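PDB 2NYI: unknown protein from Galdieria sulphuraria, which is of unknown function but carries tandem ACT domains, a fold that in many relatives serves as a regulatory, often amino-acid-binding, module. Local coordinates for residues Leu26-Ser36 / Met47-Ala55. Numbering follows the deposited sequence.
Sequences LKNISANVESS and MIVLVSLNA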
ATOM      1  N   LEU A  26     -15.539   9.529  -8.489  1.00 20.41           N
ATOM      2  CA  LEU A  26     -16.502   8.566  -7.937  1.00 21.25           C
ATOM      3  C   LEU A  26     -17.721   9.276  -7.356  1.00 22.46           C
ATOM      4  O   LEU A  26     -18.849   8.828  -7.549  1.00 22.16           O
ATOM      5  CB  LEU A  26     -15.855   7.714  -6.840  1.00 21.14           C
ATOM      6  CG  LEU A  26     -14.742   6.759  -7.269  1.00 20.74           C
ATOM      7  CD1 LEU A  26     -14.473   5.748  -6.128  1.00 22.37           C
ATOM      8  CD2 LEU A  26     -15.110   6.041  -8.542  1.00 19.06           C
ATOM      9  N   LYS A  27     -17.484  10.380  -6.648  1.00 22.21           N
ATOM     10  CA  LYS A  27     -18.595  11.153  -6.046  1.00 23.19           C
ATOM     11  C   LYS A  27     -19.559  11.622  -7.126  1.00 23.04           C
ATOM     12  O   LYS A  27     -20.788  11.569  -6.954  1.00 23.99           O
ATOM     13  CB  LYS A  27     -18.071  12.351  -5.241  1.00 23.01           C
ATOM     14  CG  LYS A  27     -19.187  13.107  -4.512  1.00 24.97           C
ATOM     15  CD  LYS A  27     -18.705  14.377  -3.820  1.00 24.20           C
ATOM     16  CE  LYS A  27     -19.902  15.051  -3.128  1.00 28.28           C
ATOM     17  NZ  LYS A  27     -19.526  16.078  -2.125  1.00 38.46           N
ATOM     18  N   ASN A  28     -18.974  12.082  -8.237  0.60 22.64           N
ATOM     19  CA  ASN A  28     -19.673  12.607  -9.404  0.60 22.91           C
ATOM     20  C   ASN A  28     -20.636  11.587 -10.021  0.60 22.79           C
ATOM     21  O   ASN A  28     -21.697  11.961 -10.534  0.60 21.53           O
ATOM     22  CB  ASN A  28     -18.637  13.088 -10.440  0.60 22.42           C
ATOM     23  CG  ASN A  28     -19.255  13.826 -11.620  0.60 28.71           C
ATOM     24  OD1 ASN A  28     -20.014  14.782 -11.446  0.60 29.27           O
ATOM     25  ND2 ASN A  28     -18.892  13.407 -12.840  0.60 21.69           N
ATOM     26  N   ILE A  29     -20.268  10.308  -9.943  1.00 22.02           N
ATOM     27  CA  ILE A  29     -21.079   9.211 -10.525  1.00 21.86           C
ATOM     28  C   ILE A  29     -21.861   8.446  -9.445  1.00 22.02           C
ATOM     29  O   ILE A  29     -22.404   7.378  -9.717  1.00 22.97           O
ATOM     30  CB  ILE A  29     -20.258   8.213 -11.406  1.00 19.75           C
ATOM     31  CG1 ILE A  29     -19.133   7.527 -10.588  1.00 20.06           C
ATOM     32  CG2 ILE A  29     -19.715   8.908 -12.669  1.00 23.39           C
ATOM     33  CD1 ILE A  29     -18.451   6.342 -11.313  1.00 22.05           C
ATOM     34  N   SER A  30     -21.919   9.009  -8.234  1.00 22.85           N
ATOM     35  CA  SER A  30     -22.624   8.412  -7.080  1.00 24.02           C
ATOM     36  C   SER A  30     -22.112   7.008  -6.698  1.00 25.14           C
ATOM     37  O   SER A  30     -22.889   6.125  -6.303  1.00 24.32           O
ATOM     38  CB  SER A  30     -24.151   8.405  -7.293  1.00 24.65           C
ATOM     39  OG  SER A  30     -24.607   9.714  -7.581  1.00 29.53           O
ATOM     40  N   ALA A  31     -20.802   6.805  -6.829  1.00 24.56           N
ATOM     41  CA  ALA A  31     -20.153   5.557  -6.374  1.00 25.37           C
ATOM     42  C   ALA A  31     -19.632   5.803  -4.963  1.00 26.77           C
ATOM     43  O   ALA A  31     -19.262   6.935  -4.653  1.00 30.10           O
ATOM     44  CB  ALA A  31     -19.033   5.174  -7.309  1.00 24.62           C
ATOM     45  N   ASN A  32     -19.647   4.790  -4.091  1.00 26.02           N
ATOM     46  CA  ASN A  32     -19.106   4.963  -2.732  1.00 27.37           C
ATOM     47  C   ASN A  32     -17.844   4.129  -2.526  1.00 26.32           C
ATOM     48  O   ASN A  32     -17.757   3.001  -2.988  1.00 28.17           O
ATOM     49  CB  ASN A  32     -20.147   4.621  -1.638  1.00 26.96           C
ATOM     50  CG  ASN A  32     -19.697   5.075  -0.209  1.00 40.19           C
ATOM     51  OD1 ASN A  32     -19.367   6.255   0.010  1.00 34.44           O
ATOM     52  ND2 ASN A  32     -19.694   4.127   0.764  1.00 29.42           N
ATOM     53  N   VAL A  33     -16.878   4.702  -1.831  1.00 26.65           N
ATOM     54  CA  VAL A  33     -15.679   3.975  -1.428  1.00 26.66           C
ATOM     55  C   VAL A  33     -16.032   3.104  -0.204  1.00 25.58           C
ATOM     56  O   VAL A  33     -16.349   3.648   0.853  1.00 27.45           O
ATOM     57  CB  VAL A  33     -14.527   4.964  -1.096  1.00 27.64           C
ATOM     58  CG1 VAL A  33     -13.344   4.242  -0.498  1.00 26.61           C
ATOM     59  CG2 VAL A  33     -14.097   5.758  -2.361  1.00 29.44           C
ATOM     60  N   GLU A  34     -16.010   1.775  -0.352  1.00 23.72           N
ATOM     61  CA  GLU A  34     -16.185   0.858   0.792  1.00 22.36           C
ATOM     62  C   GLU A  34     -14.878   0.761   1.600  1.00 20.67           C
ATOM     63  O   GLU A  34     -14.870   0.805   2.832  1.00 22.46           O
ATOM     64  CB  GLU A  34     -16.624  -0.534   0.332  1.00 22.80           C
ATOM     65  CG  GLU A  34     -16.622  -1.597   1.454  1.00 30.81           C
ATOM     66  CD  GLU A  34     -17.066  -3.017   1.015  1.00 27.96           C
ATOM     67  OE1 GLU A  34     -17.551  -3.205  -0.131  1.00 36.60           O
ATOM     68  OE2 GLU A  34     -16.921  -3.952   1.845  1.00 42.37           O
ATOM     69  N   SER A  35     -13.764   0.598   0.900  1.00 18.69           N
ATOM     70  CA  SER A  35     -12.460   0.512   1.571  1.00 18.05           C
ATOM     71  C   SER A  35     -11.381   0.815   0.561  1.00 17.20           C
ATOM     72  O   SER A  35     -11.623   0.727  -0.637  1.00 17.08           O
ATOM     73  CB  SER A  35     -12.249  -0.874   2.186  1.00 19.84           C
ATOM     74  OG  SER A  35     -12.401  -1.865   1.190  1.00 25.04           O
ATOM     75  N   SER A  36     -10.197   1.174   1.062  1.00 17.45           N
ATOM     76  CA  SER A  36      -9.079   1.525   0.187  1.00 18.66           C
ATOM     77  C   SER A  36      -7.750   1.322   0.887  1.00 17.19           C
ATOM     78  O   SER A  36      -7.627   1.458   2.124  1.00 16.69           O
ATOM     79  CB  SER A  36      -9.212   2.962  -0.330  1.00 19.82           C
ATOM     80  OG  SER A  36      -9.178   3.870   0.757  1.00 19.44           O
HETATM   81  N   MSE A  47      -2.900   2.332  -5.671  1.00 16.83           N
HETATM   82  CA  MSE A  47      -4.058   2.254  -4.765  1.00 16.98           C
HETATM   83  C   MSE A  47      -5.044   1.212  -5.241  1.00 18.05           C
HETATM   84  O   MSE A  47      -5.284   1.076  -6.439  1.00 19.57           O
HETATM   85  CB  MSE A  47      -4.760   3.629  -4.684  1.00 15.02           C
HETATM   86  CG  MSE A  47      -5.975   3.636  -3.748  1.00 20.84           C
HETATM   87 SE   MSE A  47      -6.535   5.465  -3.342  1.00 20.43          SE
HETATM   88  CE  MSE A  47      -7.140   5.857  -4.903  1.00 17.34           C
ATOM     89  N   ILE A  48      -5.601   0.481  -4.292  1.00 17.58           N
ATOM     90  CA  ILE A  48      -6.663  -0.483  -4.562  1.00 17.02           C
ATOM     91  C   ILE A  48      -7.873  -0.014  -3.747  1.00 16.72           C
ATOM     92  O   ILE A  48      -7.739   0.386  -2.587  1.00 16.70           O
ATOM     93  CB  ILE A  48      -6.269  -1.907  -4.172  1.00 17.47           C
ATOM     94  CG1 ILE A  48      -4.960  -2.300  -4.886  1.00 19.67           C
ATOM     95  CG2 ILE A  48      -7.400  -2.902  -4.589  1.00 15.32           C
ATOM     96  CD1 ILE A  48      -4.331  -3.579  -4.340  1.00 27.90           C
ATOM     97  N   VAL A  49      -9.033  -0.009  -4.402  1.00 16.76           N
ATOM     98  CA  VAL A  49     -10.261   0.480  -3.785  1.00 17.59           C
ATOM     99  C   VAL A  49     -11.410  -0.501  -4.064  1.00 18.02           C
ATOM    100  O   VAL A  49     -11.540  -0.995  -5.186  1.00 18.38           O
ATOM    101  CB  VAL A  49     -10.633   1.865  -4.357  1.00 16.71           C
ATOM    102  CG1 VAL A  49     -11.828   2.466  -3.611  1.00 20.26           C
ATOM    103  CG2 VAL A  49      -9.419   2.842  -4.297  1.00 19.28           C
ATOM    104  N   LEU A  50     -12.212  -0.769  -3.025  1.00 18.69           N
ATOM    105  CA  LEU A  50     -13.506  -1.453  -3.177  1.00 18.58           C
ATOM    106  C   LEU A  50     -14.555  -0.351  -3.306  1.00 18.77           C
ATOM    107  O   LEU A  50     -14.688   0.527  -2.428  1.00 18.38           O
ATOM    108  CB  LEU A  50     -13.818  -2.399  -2.002  1.00 19.83           C
ATOM    109  CG  LEU A  50     -12.874  -3.623  -1.905  1.00 23.17           C
ATOM    110  CD1 LEU A  50     -13.042  -4.386  -0.602  1.00 22.53           C
ATOM    111  CD2 LEU A  50     -13.134  -4.555  -3.080  1.00 37.96           C
ATOM    112  N   VAL A  51     -15.267  -0.399  -4.421  1.00 19.32           N
ATOM    113  CA  VAL A  51     -16.181   0.674  -4.813  1.00 21.92           C
ATOM    114  C   VAL A  51     -17.569   0.074  -4.964  1.00 22.15           C
ATOM    115  O   VAL A  51     -17.718  -0.963  -5.619  1.00 21.70           O
ATOM    116  CB  VAL A  51     -15.750   1.313  -6.163  1.00 22.12           C
ATOM    117  CG1 VAL A  51     -16.825   2.292  -6.691  1.00 20.14           C
ATOM    118  CG2 VAL A  51     -14.423   2.019  -6.033  1.00 22.68           C
ATOM    119  N   SER A  52     -18.564   0.700  -4.326  1.00 22.57           N
ATOM    120  CA  SER A  52     -19.966   0.279  -4.460  1.00 23.72           C
ATOM    121  C   SER A  52     -20.688   1.185  -5.432  1.00 22.21           C
ATOM    122  O   SER A  52     -20.499   2.405  -5.408  1.00 23.49           O
ATOM    123  CB  SER A  52     -20.684   0.302  -3.101  1.00 23.83           C
ATOM    124  OG  SER A  52     -20.143  -0.692  -2.250  1.00 35.56           O
ATOM    125  N   LEU A  53     -21.492   0.578  -6.304  1.00 23.67           N
ATOM    126  CA  LEU A  53     -22.265   1.319  -7.287  1.00 25.15           C
ATOM    127  C   LEU A  53     -23.582   0.600  -7.533  1.00 26.63           C
ATOM    128  O   LEU A  53     -23.625  -0.632  -7.589  1.00 25.57           O
ATOM    129  CB  LEU A  53     -21.472   1.470  -8.601  1.00 25.17           C
ATOM    130  CG  LEU A  53     -22.104   2.291  -9.738  1.00 24.71           C
ATOM    131  CD1 LEU A  53     -22.240   3.785  -9.391  1.00 29.15           C
ATOM    132  CD2 LEU A  53     -21.317   2.122 -11.035  1.00 25.79           C
ATOM    133  N   ASN A  54     -24.663   1.368  -7.658  1.00 29.70           N
ATOM    134  CA  ASN A  54     -25.959   0.794  -8.047  1.00 31.95           C
ATOM    135  C   ASN A  54     -25.993   0.512  -9.544  1.00 33.10           C
ATOM    136  O   ASN A  54     -26.720   1.171 -10.293  1.00 34.26           O
ATOM    137  CB  ASN A  54     -27.105   1.726  -7.654  1.00 32.35           C
ATOM    138  CG  ASN A  54     -27.422   1.676  -6.172  1.00 39.32           C
ATOM    139  OD1 ASN A  54     -26.605   1.243  -5.351  1.00 47.97           O
ATOM    140  ND2 ASN A  54     -28.619   2.133  -5.817  1.00 50.94           N
ATOM    141  N   ALA A  55     -25.185  -0.450  -9.976  1.00 32.99           N
ATOM    142  CA  ALA A  55     -25.085  -0.819 -11.387  1.00 33.61           C
ATOM    143  C   ALA A  55     -24.443  -2.189 -11.555  1.00 33.13           C
ATOM    144  O   ALA A  55     -23.660  -2.628 -10.705  1.00 33.09           O
ATOM    145  CB  ALA A  55     -24.309   0.247 -12.185  1.00 34.83           C
TER
HETATM  146  O   HOH W   1     -24.802   4.319  -7.091  1.00 42.47           O
HETATM  147  O   HOH W   2     -20.008   1.204   0.273  1.00 46.15           O
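V51 of strand 47-53 packs against L26 and A31 on the face of the sheet that carries the helices. Its CB lies 4.1 Å from N32 O. From there CG1, anti to the backbone N (chi1 171°), packs on A31 CB at 3.7 Å, while CG2 meets L26 CD1 tip to tip, also at 3.7 Å. The valine thus touches both the last turn of helix 18-28 and A31, just after the turn that follows it; I61 of helix 59-68 packs on it as well. A Schellman motif with S30, at positive phi, as C-prime residue ends the helix, and L53 CD1 lies against I29 O and S30 O.

Backbone bonds zip the strands together. N32 and S52 form an antiparallel hydrogen-bonded pair, the shorter bond running from S52 N to N32 O at 2.8 Å. Further along, E34 and S35 both face L50 in a classic beta bulge: L50 O takes a 2.8 Å bond from E34 N and a weak one from S35 N. On the opposite face of the sheet from V51, S35 OG, turned between its own N and carbonyl carbon (chi1 56°), lies 3.2 Å from L50 CD1. A water bridges N32 ND2 and S52 OG, and ND2 also bonds D102 of the second subunit.

From the bulge onward, S35 and S36 pair with a strand of that subunit, continuing the sheet across the interface. This is the hairpin of the second and third strands of a βαββαβ ACT domain, its outer strand 32-41 used for dimer assembly.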